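Local coordinates for protein mannitol dehydrogenase (Pseudomonas fluorescens, PDB 1LJ8) that binds NAD and probably catalyses the oxidation of mannitol to fructose as a long-chain dehydrogenase, at residues P388-N391 with R392-D396; G397-T400 with E401-A404; Y424-D428 with P429-F433; A442-S445 with Q446-A450. All coordinates share one frame; numbering follows the deposited sequence.

Interaction 1: residues P388-N391 with R392-D396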
# COMPACT_ATOMS: atom_id res chain seq x y z
N PRO A 388 16.03 3.58 -2.75
CA PRO A 388 16.37 4.97 -3.14
C PRO A 388 17.29 5.64 -2.11
O PRO A 388 18.27 6.34 -2.45
CB PRO A 388 15.00 5.64 -3.24
CG PRO A 388 14.16 4.52 -3.80
CD PRO A 388 14.58 3.34 -2.90
N THR A 389 17.00 5.37 -0.84
CA THR A 389 17.82 5.89 0.25
C THR A 389 19.23 5.29 0.16
O THR A 389 20.23 6.02 0.25
CB THR A 389 17.17 5.56 1.64
OG1 THR A 389 15.96 6.32 1.77
CG2 THR A 389 18.13 5.88 2.81
N ILE A 390 19.33 3.95 0.02
CA ILE A 390 20.63 3.30 -0.09
C ILE A 390 21.43 3.88 -1.26
O ILE A 390 22.63 4.17 -1.12
CB ILE A 390 20.50 1.77 -0.30
CG1 ILE A 390 19.97 1.14 1.00
CG2 ILE A 390 21.87 1.13 -0.65
CD1 ILE A 390 19.53 -0.31 0.82
N ASN A 391 20.78 4.04 -2.40
CA ASN A 391 21.52 4.56 -3.57
C ASN A 391 22.11 5.93 -3.30
O ASN A 391 23.21 6.28 -3.78
CB ASN A 391 20.62 4.66 -4.81
CG ASN A 391 20.27 3.31 -5.40
OD1 ASN A 391 20.91 2.30 -5.09
ND2 ASN A 391 19.22 3.28 -6.24
N ARG A 392 21.36 6.75 -2.59
CA ARG A 392 21.85 8.09 -2.29
C ARG A 392 23.04 7.99 -1.33
O ARG A 392 24.02 8.72 -1.44
CB ARG A 392 20.70 8.92 -1.67
CG ARG A 392 21.10 10.29 -1.09
CD ARG A 392 21.68 11.22 -2.20
NE ARG A 392 21.75 12.59 -1.68
CZ ARG A 392 20.72 13.45 -1.71
NH1 ARG A 392 19.56 13.10 -2.24
NH2 ARG A 392 20.85 14.65 -1.13
N LEU A 393 22.97 7.08 -0.36
CA LEU A 393 24.10 6.94 0.56
C LEU A 393 25.34 6.48 -0.20
O LEU A 393 26.45 6.98 0.04
CB LEU A 393 23.79 5.94 1.68
CG LEU A 393 22.55 6.26 2.55
CD1 LEU A 393 22.27 5.15 3.59
CD2 LEU A 393 22.80 7.59 3.27
N ILE A 394 25.15 5.57 -1.15
CA ILE A 394 26.28 5.07 -1.94
C ILE A 394 26.85 6.23 -2.78
O ILE A 394 28.05 6.47 -2.75
CB ILE A 394 25.83 3.91 -2.87
CG1 ILE A 394 25.57 2.65 -2.01
CG2 ILE A 394 26.96 3.62 -3.95
CD1 ILE A 394 24.85 1.55 -2.82
N ALA A 395 25.99 6.96 -3.46
CA ALA A 395 26.46 8.08 -4.30
C ALA A 395 27.17 9.16 -3.50
O ALA A 395 28.10 9.79 -4.03
CB ALA A 395 25.30 8.71 -5.06
N ASP A 396 26.73 9.40 -2.27
CA ASP A 396 27.33 10.44 -1.46
C ASP A 396 28.56 9.98 -0.70
O ASP A 396 29.24 10.81 -0.09
CB ASP A 396 26.35 10.97 -0.40
CG ASP A 396 25.23 11.82 -0.98
OD1 ASP A 396 25.33 12.29 -2.14
OD2 ASP A 396 24.26 12.02 -0.24
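Ile390 and Ile394 lie one turn apart on the inward side of helix 387-396, where CG2 of Ile390 meets CD1 of Ile394 at 3.7 Å. Their side chains are set obliquely to one another. In Ile390 the CG2 branch is anti to the backbone N (CG1 at chi1 -70°), which sends this methyl along the helix to its neighbour. Beneath the pair, Ile394 N donates to Ile390 O at 2.9 Å, and CG1 of Ile394 rests 3.4 Å from the same oxygen, Ile390 O. Leu393 is buried like Ile390: its CG sits 3.3 Å from Thr389 O, which also accepts from Leu393 N. These are the i to i+4 bonds of a regular alpha-helix, and Ala395 N repeats the pattern to Asn391 O at 2.9 Å. Ile390 and Leu393 pack on Ala403 of helix 401-413, while Phe465 of helix 463-488 touches both isoleucines.

The outer side is looser and largely polar. Ala395 and Asp396 are exposed, and Arg392 is partly so. The chain of Arg392, bent at chi2 (63°), carries NE forward along the helix to OD2 of Asp396, a salt bridge of 2.9 Å. The carboxylate comes to the edge of the guanidinium in its plane, and OD2 is met on its syn side. Arg398 forms a second salt bridge to that oxygen.

Interaction 2: residues G397-T400 with E401-A404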
# COMPACT_ATOMS: atom_id res chain seq x y z
N GLY A 397 28.83 8.67 -0.68
CA GLY A 397 29.95 8.14 0.06
C GLY A 397 29.63 8.20 1.54
O GLY A 397 30.54 8.31 2.34
N ARG A 398 28.34 8.17 1.91
CA ARG A 398 27.91 8.20 3.33
C ARG A 398 27.80 6.78 3.90
O ARG A 398 27.75 5.81 3.15
CB ARG A 398 26.58 8.94 3.47
CG ARG A 398 26.74 10.48 3.35
CD ARG A 398 25.47 11.15 2.87
NE ARG A 398 24.36 11.00 3.82
CZ ARG A 398 23.08 11.00 3.43
NH1 ARG A 398 22.79 11.15 2.14
NH2 ARG A 398 22.11 10.87 4.34
N GLU A 399 27.75 6.67 5.22
CA GLU A 399 27.71 5.36 5.91
C GLU A 399 26.49 4.56 5.46
O GLU A 399 25.39 5.08 5.53
CB GLU A 399 27.63 5.59 7.43
CG GLU A 399 27.35 4.33 8.33
CD GLU A 399 28.46 3.23 8.29
OE1 GLU A 399 28.49 2.34 7.37
OE2 GLU A 399 29.32 3.26 9.21
N THR A 400 26.68 3.31 5.01
CA THR A 400 25.50 2.52 4.58
C THR A 400 25.09 1.45 5.58
O THR A 400 24.08 0.76 5.35
CB THR A 400 25.75 1.78 3.23
OG1 THR A 400 26.81 0.82 3.38
CG2 THR A 400 26.12 2.79 2.12
N GLU A 401 25.83 1.31 6.66
CA GLU A 401 25.59 0.23 7.60
C GLU A 401 24.17 0.06 8.13
O GLU A 401 23.68 -1.08 8.19
CB GLU A 401 26.54 0.32 8.79
CG GLU A 401 26.85 -1.04 9.35
CD GLU A 401 28.22 -1.51 8.87
OE1 GLU A 401 28.76 -0.90 7.90
OE2 GLU A 401 28.73 -2.46 9.45
N ARG A 402 23.54 1.15 8.56
CA ARG A 402 22.17 1.00 9.07
C ARG A 402 21.23 0.54 7.98
O ARG A 402 20.32 -0.26 8.25
CB ARG A 402 21.64 2.30 9.64
CG ARG A 402 22.36 2.80 10.96
CD ARG A 402 21.87 4.21 11.29
NE ARG A 402 22.45 5.18 10.36
CZ ARG A 402 23.66 5.72 10.49
NH1 ARG A 402 24.46 5.43 11.53
NH2 ARG A 402 24.13 6.51 9.54
N ALA A 403 21.40 1.06 6.76
CA ALA A 403 20.49 0.66 5.66
C ALA A 403 20.81 -0.75 5.20
O ALA A 403 19.91 -1.53 4.81
CB ALA A 403 20.61 1.65 4.49
N ALA A 404 22.10 -1.10 5.23
CA ALA A 404 22.50 -2.46 4.84
C ALA A 404 21.91 -3.47 5.79
O ALA A 404 21.58 -4.58 5.38
CB ALA A 404 24.10 -2.60 4.83
O HOH W 1 23.18 3.70 6.88
O HOH W 2 24.49 7.57 6.42
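The carbonyl oxygen of Glu399 is gripped by two waters, which link it to Ala403 and Arg402 in the first turn of helix 401-413. One water donates to Glu399 O at 2.9 Å and accepts from Ala403 N; the other also donates to Glu399 O and has a weak bond from Arg402 NH2. The Glu399 side chain turns to the helix too. With CG anti to the backbone N (chi1 171°) and a bend at chi2, OE1 reaches forward to the helix start and accepts from Glu401 N at 2.9 Å, a capping bond that enters from above the carboxylate plane. Thr400 O then takes Ala404 N at 2.7 Å, starting the regular helical bonding. OE1 of Glu399 also lies 3.3 Å from OE1 of Glu401, a like-charge approach probably eased by Arg471, which pairs with Glu401, and by Lys491, which pairs with OE2 of Glu399. Cutting Glu399 back to alanine is likely to leave Glu401 N without its cap and Lys491 without this partner. Gly397, at positive phi (73°), ends helix 387-396 in a Schellman motif, making the segment a tight link between consecutive helices. Arg402 is salt-bridged through NE to Asp338 and packs on helix 325-339, Thr400 and Ala403 lean on helix 387-396, and Glu401 and Ala404 meet helix 463-488.

Interaction 3: residues Y424-D428 with P429-F433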
# COMPACT_ATOMS: atom_id res chain seq x y z
N TYR A 424 8.00 -19.84 9.94
CA TYR A 424 6.96 -19.15 9.20
C TYR A 424 7.13 -19.27 7.71
O TYR A 424 8.23 -19.59 7.18
CB TYR A 424 6.94 -17.68 9.61
CG TYR A 424 8.32 -17.05 9.57
CD1 TYR A 424 8.80 -16.48 8.39
CD2 TYR A 424 9.15 -17.07 10.69
CE1 TYR A 424 10.08 -15.93 8.33
CE2 TYR A 424 10.44 -16.53 10.64
CZ TYR A 424 10.89 -15.96 9.45
OH TYR A 424 12.18 -15.42 9.39
N THR A 425 6.02 -19.06 7.02
CA THR A 425 5.99 -19.08 5.58
C THR A 425 6.32 -17.61 5.25
O THR A 425 6.17 -16.74 6.11
CB THR A 425 4.59 -19.41 5.07
OG1 THR A 425 3.66 -18.51 5.67
CG2 THR A 425 4.21 -20.86 5.45
N ILE A 426 6.76 -17.37 4.02
CA ILE A 426 7.11 -16.00 3.56
C ILE A 426 5.96 -15.41 2.74
O ILE A 426 5.68 -15.87 1.64
CB ILE A 426 8.33 -16.00 2.65
CG1 ILE A 426 9.50 -16.79 3.27
CG2 ILE A 426 8.76 -14.53 2.36
CD1 ILE A 426 9.98 -16.24 4.57
N PRO A 427 5.33 -14.35 3.23
CA PRO A 427 4.22 -13.78 2.44
C PRO A 427 4.75 -12.82 1.35
O PRO A 427 4.72 -11.61 1.51
CB PRO A 427 3.38 -13.10 3.51
CG PRO A 427 4.39 -12.62 4.51
CD PRO A 427 5.41 -13.75 4.57
N ASP A 428 5.21 -13.37 0.25
CA ASP A 428 5.78 -12.58 -0.83
C ASP A 428 5.37 -13.25 -2.12
O ASP A 428 5.41 -14.48 -2.22
CB ASP A 428 7.31 -12.60 -0.70
CG ASP A 428 8.02 -11.60 -1.61
OD1 ASP A 428 8.71 -10.71 -1.02
OD2 ASP A 428 7.91 -11.70 -2.88
N PRO A 429 4.96 -12.47 -3.12
CA PRO A 429 4.55 -13.07 -4.40
C PRO A 429 5.70 -13.81 -5.07
O PRO A 429 5.48 -14.67 -5.91
CB PRO A 429 4.02 -11.88 -5.19
CG PRO A 429 4.81 -10.69 -4.64
CD PRO A 429 4.81 -11.00 -3.15
N ARG A 430 6.94 -13.53 -4.67
CA ARG A 430 8.07 -14.22 -5.25
C ARG A 430 8.79 -14.98 -4.15
O ARG A 430 10.01 -15.09 -4.16
CB ARG A 430 9.05 -13.21 -5.86
CG ARG A 430 8.38 -12.26 -6.86
CD ARG A 430 9.43 -11.49 -7.66
NE ARG A 430 10.24 -12.39 -8.50
CZ ARG A 430 11.33 -12.01 -9.17
NH1 ARG A 430 11.76 -10.75 -9.11
NH2 ARG A 430 12.01 -12.91 -9.89
N ALA A 431 8.03 -15.53 -3.22
CA ALA A 431 8.63 -16.22 -2.08
C ALA A 431 9.61 -17.32 -2.47
O ALA A 431 10.77 -17.35 -1.99
CB ALA A 431 7.52 -16.80 -1.15
N GLU A 432 9.16 -18.24 -3.32
CA GLU A 432 10.01 -19.36 -3.72
C GLU A 432 11.33 -18.85 -4.29
O GLU A 432 12.41 -19.29 -3.88
CB GLU A 432 9.26 -20.22 -4.73
CG GLU A 432 10.10 -21.30 -5.35
CD GLU A 432 9.27 -22.54 -5.63
OE1 GLU A 432 8.05 -22.39 -5.90
OE2 GLU A 432 9.83 -23.66 -5.56
N PHE A 433 11.23 -17.92 -5.22
CA PHE A 433 12.40 -17.29 -5.83
C PHE A 433 13.31 -16.64 -4.75
O PHE A 433 14.54 -16.85 -4.76
CB PHE A 433 11.95 -16.23 -6.83
CG PHE A 433 13.07 -15.40 -7.38
CD1 PHE A 433 13.86 -15.89 -8.41
CD2 PHE A 433 13.33 -14.14 -6.85
CE1 PHE A 433 14.92 -15.11 -8.93
CE2 PHE A 433 14.37 -13.36 -7.35
CZ PHE A 433 15.18 -13.84 -8.40
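Asp428 folds its carboxylate over the start of the following turn to grip Arg430. Its CB lies 3.4 Å from Pro429 N and 4.2 Å from CB of Ala431. CG is anti to the backbone N (chi1 -169°), which lays it alongside the proline ring, 3.6 Å from Pro429 CD. At the tip, OD2 accepts from Arg430 N at 2.7 Å through its anti lone pair, a nearly straight bond (160°), and it has a second partner in the hydroxyl of Ser379. A side-chain oxygen taking the N-H two residues on defines an Asx turn, and here Pro429 occupies the middle position. The backbone closes a type I beta turn over the same residues: Ala431 N reaches Asp428 O at 3.0 Å from well above the carbonyl plane. Together the two bonds hold the entry to helix 431-437, with Arg430 at its N-cap. CB of Ala431 is tucked against Ile426, 4.0 Å from CB of that residue. Within the helix start, NH2 of Arg430 stands over the centre of the Phe433 ring, while NH1 is salt-bridged to Glu453. The side chain of Pro429 is about 8 Å from the bound NAD and about 6 Å from that of Arg66, which binds it. Ile426 and Pro427 pack on Tyr413 at the end of helix 401-413, and Phe433 touches Val451 in the loop after helix 444-448.

Interaction 4: residues A442-S445 with Q446-A450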
# COMPACT_ATOMS: atom_id res chain seq x y z
N ALA A 442 27.21 -18.58 1.95
CA ALA A 442 28.38 -18.04 1.26
C ALA A 442 28.06 -17.34 -0.05
O ALA A 442 28.84 -16.50 -0.52
CB ALA A 442 29.41 -19.14 1.01
N LEU A 443 26.92 -17.67 -0.65
CA LEU A 443 26.57 -17.08 -1.92
C LEU A 443 25.45 -16.04 -1.87
O LEU A 443 25.03 -15.54 -2.90
CB LEU A 443 26.18 -18.19 -2.90
CG LEU A 443 27.29 -19.18 -3.31
CD1 LEU A 443 26.66 -20.33 -4.12
CD2 LEU A 443 28.34 -18.50 -4.14
N ILE A 444 24.99 -15.70 -0.67
CA ILE A 444 23.89 -14.75 -0.54
C ILE A 444 24.20 -13.38 -1.13
O ILE A 444 23.39 -12.83 -1.89
CB ILE A 444 23.44 -14.64 0.95
CG1 ILE A 444 22.74 -15.94 1.34
CG2 ILE A 444 22.51 -13.40 1.16
CD1 ILE A 444 22.52 -16.10 2.85
N SER A 445 25.37 -12.82 -0.85
CA SER A 445 25.60 -11.48 -1.38
C SER A 445 25.67 -11.52 -2.90
O SER A 445 25.18 -10.61 -3.56
CB SER A 445 26.87 -10.83 -0.75
OG SER A 445 28.02 -11.60 -1.01
N GLN A 446 26.24 -12.58 -3.46
CA GLN A 446 26.34 -12.65 -4.91
C GLN A 446 24.99 -12.88 -5.61
O GLN A 446 24.76 -12.38 -6.72
CB GLN A 446 27.30 -13.77 -5.32
CG GLN A 446 27.48 -13.95 -6.81
CD GLN A 446 28.28 -12.82 -7.46
OE1 GLN A 446 28.66 -12.93 -8.63
NE2 GLN A 446 28.53 -11.73 -6.71
N ARG A 447 24.11 -13.63 -4.96
CA ARG A 447 22.82 -13.94 -5.57
C ARG A 447 21.71 -12.95 -5.24
O ARG A 447 21.02 -12.47 -6.13
CB ARG A 447 22.34 -15.33 -5.15
CG ARG A 447 23.21 -16.51 -5.64
CD ARG A 447 22.74 -17.78 -4.93
NE ARG A 447 23.30 -19.01 -5.47
CZ ARG A 447 23.07 -20.22 -4.96
NH1 ARG A 447 22.29 -20.36 -3.87
NH2 ARG A 447 23.61 -21.29 -5.54
N LEU A 448 21.51 -12.70 -3.94
CA LEU A 448 20.43 -11.82 -3.53
C LEU A 448 20.61 -10.38 -4.00
O LEU A 448 19.67 -9.79 -4.52
CB LEU A 448 20.26 -11.86 -2.01
CG LEU A 448 19.09 -10.99 -1.51
CD1 LEU A 448 17.78 -11.57 -2.01
CD2 LEU A 448 19.07 -10.97 -0.01
N LEU A 449 21.81 -9.84 -3.88
CA LEU A 449 22.01 -8.45 -4.27
C LEU A 449 22.05 -8.21 -5.78
O LEU A 449 22.00 -7.06 -6.21
CB LEU A 449 23.29 -7.89 -3.62
CG LEU A 449 23.36 -7.94 -2.08
CD1 LEU A 449 24.68 -7.27 -1.59
CD2 LEU A 449 22.13 -7.22 -1.48
N ALA A 450 22.14 -9.29 -6.56
CA ALA A 450 22.16 -9.23 -8.02
C ALA A 450 20.76 -9.21 -8.71
O ALA A 450 20.66 -9.21 -9.94
CB ALA A 450 22.99 -10.41 -8.57
O HOH W 3 28.22 -14.07 -2.07
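Leu443 spreads over Arg447 one turn further on, with CD1 set over one face of the guanidinium, 3.5 Å from NH2 and offset toward the rim. The arginine chain runs extended from CG to NE past Leu443, its CG 3.4 Å from Leu443 O. That oxygen also accepts from Arg447 N at 3.0 Å, nearly in line with the carbonyl. With a serine where Arg447 stands, CD1 of Leu443 would probably lose the flat group it rests on, and Ser439 the weak bond it receives from NH1.

Ser445 is held by its hydroxyl. At chi1 60° OG sits in the crowded position between the backbone N and the carbonyl carbon, and there a water donates to it at 2.7 Å. The same water donates to Ala442 O and accepts from Gln446 N at 2.8 Å, thereby serving an amide of the first turn of helix 444-448. Glu470 of helix 463-488 is the further partner of OG. This is a short helix whose bonding slackens at its C-terminal end: Leu448 N to Ile444 O is 2.8 Å, whereas Leu449 N to Ser445 O is 3.5 Å and weak. Gln446, next along, lies on the exposed side. On the buried side Ile444 and Leu448 stand side by side, pointing the same way, with CG2 of Ile444 4.2 Å from CB of Leu448. Both pack on Ala411 of helix 401-413, and Ile444 also reaches Phe469 and Tyr473 of helix 463-488.

All four contacts are local and follow one another within the C-terminal domain of the family, each joining adjoining segments, so none nests in or crosses another. Interaction 1 lies within helix 387-396; interaction 2 opens at its end and turns the chain into helix 401-413. These two touch, through a probable hydrogen bond from Arg398 N to Leu393 O and through CD1 of Leu393 packed against Glu399 O. After helix 401-413, interaction 3 leads into helix 431-437, and interaction 4 shapes the short helix 444-448; their nearest atoms are about 6 Å apart. Helix 401-413 ties the series together, meeting side chains of interactions 1, 3 and 4, while helix 463-488 packs against interactions 1, 2 and 4.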